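Lipolytic protein G-D-S-L family (Chitinophaga pinensis, PDB 4Q7Q) is of unknown function but probably hydrolyses ester bonds, as a lipase or acylhydrolase of the GDSL family within the SGNH hydrolase clan. Local coordinates at residues K123-T128 against A252-Q257; N162-I167 against I173-L178. All coordinates share one frame; numbering follows the deposited sequence.

Interaction 1 of 2, residues K123-T128 against A252-Q257; sequences KIVLIT and ADVFRQ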
loop_
_atom_site.group_PDB
_atom_site.type_symbol
_atom_site.label_atom_id
_atom_site.label_comp_id
_atom_site.label_asym_id
_atom_site.label_seq_id
_atom_site.Cartn_x
_atom_site.Cartn_y
_atom_site.Cartn_z
ATOM N N LYS A 123 -11.119 -6.416 16.395
ATOM C CA LYS A 123 -11.237 -6.914 15.029
ATOM C C LYS A 123 -9.966 -6.616 14.247
ATOM O O LYS A 123 -9.305 -5.602 14.475
ATOM C CB LYS A 123 -12.436 -6.282 14.321
ATOM C CG LYS A 123 -13.778 -6.585 14.964
ATOM C CD LYS A 123 -13.918 -8.061 15.297
ATOM N N ILE A 124 -9.624 -7.517 13.333
ATOM C CA ILE A 124 -8.457 -7.340 12.479
ATOM C C ILE A 124 -8.854 -7.460 11.011
ATOM O O ILE A 124 -9.626 -8.342 10.635
ATOM C CB ILE A 124 -7.339 -8.365 12.799
ATOM C CG1 ILE A 124 -6.970 -8.323 14.286
ATOM C CG2 ILE A 124 -6.107 -8.095 11.944
ATOM C CD1 ILE A 124 -5.905 -9.325 14.683
ATOM N N VAL A 125 -8.342 -6.551 10.190
ATOM C CA VAL A 125 -8.524 -6.630 8.748
ATOM C C VAL A 125 -7.161 -6.490 8.079
ATOM O O VAL A 125 -6.378 -5.617 8.441
ATOM C CB VAL A 125 -9.462 -5.502 8.255
ATOM C CG1 VAL A 125 -9.529 -5.469 6.737
ATOM C CG2 VAL A 125 -10.849 -5.664 8.846
ATOM N N LEU A 126 -6.867 -7.368 7.122
ATOM C CA LEU A 126 -5.647 -7.248 6.331
ATOM C C LEU A 126 -5.987 -6.686 4.957
ATOM O O LEU A 126 -7.066 -6.937 4.424
ATOM C CB LEU A 126 -4.955 -8.604 6.182
ATOM C CG LEU A 126 -4.753 -9.420 7.463
ATOM C CD1 LEU A 126 -4.046 -10.725 7.140
ATOM C CD2 LEU A 126 -3.996 -8.623 8.524
ATOM N N ILE A 127 -5.062 -5.920 4.393
ATOM C CA ILE A 127 -5.249 -5.331 3.073
ATOM C C ILE A 127 -4.087 -5.731 2.175
ATOM O O ILE A 127 -2.936 -5.484 2.519
ATOM C CB ILE A 127 -5.312 -3.798 3.163
ATOM C CG1 ILE A 127 -6.365 -3.371 4.192
ATOM C CG2 ILE A 127 -5.563 -3.180 1.794
ATOM C CD1 ILE A 127 -6.540 -1.881 4.288
ATOM N N THR A 128 -4.371 -6.363 1.038
ATOM C CA THR A 128 -3.290 -6.743 0.122
ATOM C C THR A 128 -2.665 -5.527 -0.546
ATOM O O THR A 128 -3.322 -4.501 -0.714
ATOM C CB THR A 128 -3.760 -7.689 -1.001
ATOM O OG1 THR A 128 -4.643 -6.980 -1.876
ATOM C CG2 THR A 128 -4.459 -8.917 -0.434
ATOM N N ALA A 252 -14.583 -0.122 3.700
ATOM C CA ALA A 252 -15.860 0.100 4.366
ATOM C C ALA A 252 -16.778 -1.120 4.284
ATOM O O ALA A 252 -17.460 -1.442 5.254
ATOM C CB ALA A 252 -16.555 1.352 3.824
ATOM N N ASP A 253 -16.777 -1.807 3.142
ATOM C CA ASP A 253 -17.588 -3.014 2.983
ATOM C C ASP A 253 -17.203 -4.080 4.009
ATOM O O ASP A 253 -18.061 -4.726 4.606
ATOM C CB ASP A 253 -17.453 -3.586 1.567
ATOM C CG ASP A 253 -18.093 -2.703 0.511
ATOM O OD1 ASP A 253 -18.938 -1.856 0.869
ATOM O OD2 ASP A 253 -17.760 -2.865 -0.683
ATOM N N VAL A 254 -15.903 -4.266 4.206
ATOM C CA VAL A 254 -15.421 -5.251 5.167
ATOM C C VAL A 254 -15.764 -4.846 6.607
ATOM O O VAL A 254 -16.206 -5.670 7.410
ATOM C CB VAL A 254 -13.912 -5.470 5.014
ATOM C CG1 VAL A 254 -13.372 -6.263 6.192
ATOM C CG2 VAL A 254 -13.623 -6.184 3.698
ATOM N N PHE A 255 -15.569 -3.575 6.930
ATOM C CA PHE A 255 -15.946 -3.082 8.249
ATOM C C PHE A 255 -17.430 -3.322 8.510
ATOM O O PHE A 255 -17.808 -3.734 9.609
ATOM C CB PHE A 255 -15.603 -1.597 8.397
ATOM C CG PHE A 255 -14.145 -1.329 8.681
ATOM C CD1 PHE A 255 -13.241 -2.369 8.856
ATOM C CD2 PHE A 255 -13.681 -0.029 8.785
ATOM C CE1 PHE A 255 -11.902 -2.116 9.132
ATOM C CE2 PHE A 255 -12.346 0.230 9.055
ATOM C CZ PHE A 255 -11.454 -0.818 9.230
ATOM N N ARG A 256 -18.264 -3.082 7.500
ATOM C CA ARG A 256 -19.696 -3.357 7.627
ATOM C C ARG A 256 -19.960 -4.829 7.918
ATOM O O ARG A 256 -20.758 -5.157 8.793
ATOM C CB ARG A 256 -20.454 -2.954 6.363
ATOM C CG ARG A 256 -20.544 -1.465 6.120
ATOM C CD ARG A 256 -21.518 -1.177 4.991
ATOM N NE ARG A 256 -21.769 0.250 4.828
ATOM C CZ ARG A 256 -21.182 1.014 3.912
ATOM N NH1 ARG A 256 -20.304 0.488 3.067
ATOM N NH2 ARG A 256 -21.478 2.304 3.839
ATOM N N GLN A 257 -19.293 -5.711 7.181
ATOM C CA GLN A 257 -19.495 -7.148 7.356
ATOM C C GLN A 257 -19.079 -7.603 8.751
ATOM O O GLN A 257 -19.637 -8.559 9.294
ATOM C CB GLN A 257 -18.734 -7.938 6.288
ATOM C CG GLN A 257 -19.265 -7.736 4.876
ATOM C CD GLN A 257 -18.259 -8.125 3.807
ATOM O OE1 GLN A 257 -17.162 -8.599 4.109
ATOM N NE2 GLN A 257 -18.627 -7.919 2.546
#

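Interaction 2 of 2, residues N162-I167 against I173-L178; sequences NAVLTI and IPVVDL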
loop_
_atom_site.group_PDB
_atom_site.type_symbol
_atom_site.label_atom_id
_atom_site.label_comp_id
_atom_site.label_asym_id
_atom_site.label_seq_id
_atom_site.Cartn_x
_atom_site.Cartn_y
_atom_site.Cartn_z
ATOM N N ASN A 162 -0.888 -12.788 -2.254
ATOM C CA ASN A 162 -1.346 -14.143 -1.977
ATOM C C ASN A 162 -0.995 -14.589 -0.560
ATOM O O ASN A 162 -1.780 -15.289 0.091
ATOM C CB ASN A 162 -0.818 -15.128 -3.028
ATOM C CG ASN A 162 -1.471 -14.931 -4.397
ATOM O OD1 ASN A 162 -2.518 -14.291 -4.514
ATOM N ND2 ASN A 162 -0.865 -15.499 -5.432
ATOM N N ALA A 163 0.173 -14.178 -0.075
ATOM C CA ALA A 163 0.540 -14.458 1.314
ATOM C C ALA A 163 -0.465 -13.835 2.290
ATOM O O ALA A 163 -0.911 -14.486 3.239
ATOM C CB ALA A 163 1.945 -13.968 1.604
ATOM N N VAL A 164 -0.822 -12.577 2.057
ATOM C CA VAL A 164 -1.800 -11.903 2.904
ATOM C C VAL A 164 -3.145 -12.638 2.855
ATOM O O VAL A 164 -3.773 -12.877 3.884
ATOM C CB VAL A 164 -1.973 -10.425 2.491
ATOM C CG1 VAL A 164 -3.130 -9.791 3.256
ATOM C CG2 VAL A 164 -0.655 -9.650 2.709
ATOM N N LEU A 165 -3.572 -13.015 1.655
ATOM C CA LEU A 165 -4.809 -13.775 1.500
ATOM C C LEU A 165 -4.743 -15.099 2.255
ATOM O O LEU A 165 -5.704 -15.504 2.904
ATOM C CB LEU A 165 -5.115 -14.019 0.027
ATOM C CG LEU A 165 -5.563 -12.797 -0.781
ATOM C CD1 LEU A 165 -5.438 -13.099 -2.262
ATOM C CD2 LEU A 165 -6.995 -12.412 -0.433
ATOM N N THR A 166 -3.603 -15.774 2.166
ATOM C CA THR A 166 -3.416 -17.049 2.857
ATOM C C THR A 166 -3.497 -16.898 4.374
ATOM O O THR A 166 -4.134 -17.707 5.039
ATOM C CB THR A 166 -2.082 -17.709 2.450
ATOM O OG1 THR A 166 -2.087 -17.951 1.038
ATOM C CG2 THR A 166 -1.882 -19.029 3.174
ATOM N N ILE A 167 -2.867 -15.860 4.918
ATOM C CA ILE A 167 -2.927 -15.599 6.357
ATOM C C ILE A 167 -4.353 -15.296 6.789
ATOM O O ILE A 167 -4.809 -15.767 7.835
ATOM C CB ILE A 167 -2.008 -14.421 6.760
ATOM C CG1 ILE A 167 -0.543 -14.779 6.503
ATOM C CG2 ILE A 167 -2.192 -14.059 8.224
ATOM C CD1 ILE A 167 0.382 -13.595 6.553
ATOM N N ILE A 173 -9.552 -14.157 9.166
ATOM C CA ILE A 173 -9.510 -12.705 9.233
ATOM C C ILE A 173 -9.846 -12.159 7.853
ATOM O O ILE A 173 -9.275 -12.596 6.861
ATOM C CB ILE A 173 -8.096 -12.218 9.631
ATOM C CG1 ILE A 173 -7.834 -12.514 11.109
ATOM C CG2 ILE A 173 -7.921 -10.738 9.333
ATOM C CD1 ILE A 173 -8.856 -11.910 12.033
ATOM N N PRO A 174 -10.783 -11.204 7.781
ATOM C CA PRO A 174 -11.144 -10.655 6.469
ATOM C C PRO A 174 -9.972 -9.946 5.792
ATOM O O PRO A 174 -9.140 -9.324 6.460
ATOM C CB PRO A 174 -12.232 -9.635 6.800
ATOM C CG PRO A 174 -12.709 -9.983 8.174
ATOM C CD PRO A 174 -11.536 -10.574 8.875
ATOM N N VAL A 175 -9.925 -10.047 4.469
ATOM C CA VAL A 175 -8.885 -9.411 3.678
ATOM C C VAL A 175 -9.507 -8.536 2.593
ATOM O O VAL A 175 -10.379 -8.980 1.843
ATOM C CB VAL A 175 -7.968 -10.457 3.011
ATOM C CG1 VAL A 175 -6.927 -9.772 2.149
ATOM C CG2 VAL A 175 -7.303 -11.332 4.057
ATOM N N VAL A 176 -9.090 -7.278 2.536
ATOM C CA VAL A 176 -9.429 -6.417 1.415
ATOM C C VAL A 176 -8.416 -6.700 0.320
ATOM O O VAL A 176 -7.236 -6.385 0.465
ATOM C CB VAL A 176 -9.356 -4.936 1.807
ATOM C CG1 VAL A 176 -9.629 -4.051 0.591
ATOM C CG2 VAL A 176 -10.337 -4.641 2.928
ATOM N N ASP A 177 -8.871 -7.304 -0.774
ATOM C CA ASP A 177 -7.956 -7.690 -1.848
ATOM C C ASP A 177 -7.851 -6.579 -2.884
ATOM O O ASP A 177 -8.568 -6.582 -3.886
ATOM C CB ASP A 177 -8.404 -8.992 -2.514
ATOM C CG ASP A 177 -7.320 -9.617 -3.383
ATOM O OD1 ASP A 177 -6.297 -8.955 -3.642
ATOM O OD2 ASP A 177 -7.496 -10.782 -3.810
ATOM N N LEU A 178 -6.956 -5.628 -2.648
ATOM C CA LEU A 178 -6.722 -4.579 -3.637
ATOM C C LEU A 178 -5.998 -5.105 -4.875
ATOM O O LEU A 178 -6.234 -4.627 -5.982
ATOM C CB LEU A 178 -5.928 -3.416 -3.044
ATOM C CG LEU A 178 -6.541 -2.742 -1.816
ATOM C CD1 LEU A 178 -5.621 -1.642 -1.348
ATOM C CD2 LEU A 178 -7.936 -2.208 -2.138
#

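Interaction 1 of 2, residues K123-T128 against A252-Q257
Val125 meets Val254 tip to tip, and the contact between strand 123-127 and helix 241-257 is wholly apolar, with no hydrogen bond bridging the two segments. CG1 of Val254 faces the fork of the strand valine: it lies 3.7 Å from Val125 CG2 and, a little more loosely, 4.0 Å from Val125 CG1. Both branches of Val125 thus bear on one methyl of the helix. The second apolar contact is with an aromatic ring. Val125 CG2 comes to the edge of the Phe255 ring, near its plane, and is 3.7 Å from Phe255 CE1. Phe255 CD1 is slightly farther from the same methyl, at 4.1 Å. The ring gets there because its CG stands anti to the carbonyl carbon (chi1 -79°), which swings the ring toward the strand. Val125 CG2 is therefore shared: it touches both the valine methyl and the ring edge, which lie about a right angle apart around it.

This is helix-on-sheet packing in the three-layered alpha/beta fold of SGNH hydrolases, in which strand 123-127 is an inner member of the parallel sheet. Helix 241-257 starts soon after Asp235 and His238, which with Ser14 probably form the Ser-His-Asp triad expected of this family, and the contact is made by its last turn. Phe255 also packs edge-to-face with Trp8 of strand 6-12, two places along the sheet, and touches Leu37 of helix 33-40, while Pro174 lies against Val254.

Within the helical segment, Arg256 NH1 forms a salt bridge of 3.5 Å with Asp253 OD1 on the flank turned from the strand. Regular helical bonds join Arg256 N to Ala252 O (2.9 Å) and Gln257 N to Asp253 O (3.0 Å).

Interaction 2 of 2, residues N162-I167 against I173-L178
Leu165 lies across Val175 and Asp177 at about a right angle to each. From CB the chain runs anti to the carbonyl carbon (chi1 -71°), which brings its fork over the strand. CG, the branch point, is 4.1 Å from Asp177 OD2. Beyond it the methyls divide: CD1 lies 3.5 Å from Asp177 OD2, whereas CD2 rests 3.7 Å from Val175 CG1 and also borders the carboxylate. These are van der Waals contacts, for the polar needs of Asp177 are met by His180 ND1 at OD2 and Thr128 OG1 at OD1. With an alanine in place of Leu165, a gap is likely to open over Val175, and that side of the Asp177 carboxylate would probably lose its apolar cover.

Val164 adds a lighter touch, its CG1 standing 4.0 Å from Val175 CG1, while the carbonyl O of Val164 nears Val175 CG2. On the helix, Asn162 O is gripped twice: Thr166 OG1 donates to it at 2.8 Å from above the carbonyl plane, and Thr166 N reaches it from the opposite face. Helix 157-171 covers Val175 on strand 175-176, the parallel neighbour of strand 123-127, as the helix of a beta-alpha-beta crossover.

From the N terminus, strand 123-127 comes first, then helix 157-171, strand 175-176 and, much later, helix 241-257. Interaction 2 closes a short connection of five residues, most of it the end of helix 157-171, and is nested inside the long loop of 123 residues that interaction 1 closes. The two share the parallel sheet, where strands 123-127 and 175-176 are neighbours: Val176 N probably bonds to Leu126 O, and Thr128 N to Val176 O. Their helices cover different faces. Val125 and Val176 touch helix 241-257, whereas Leu126 and Val175 meet helix 157-171, so the sheet edge is sandwiched between them.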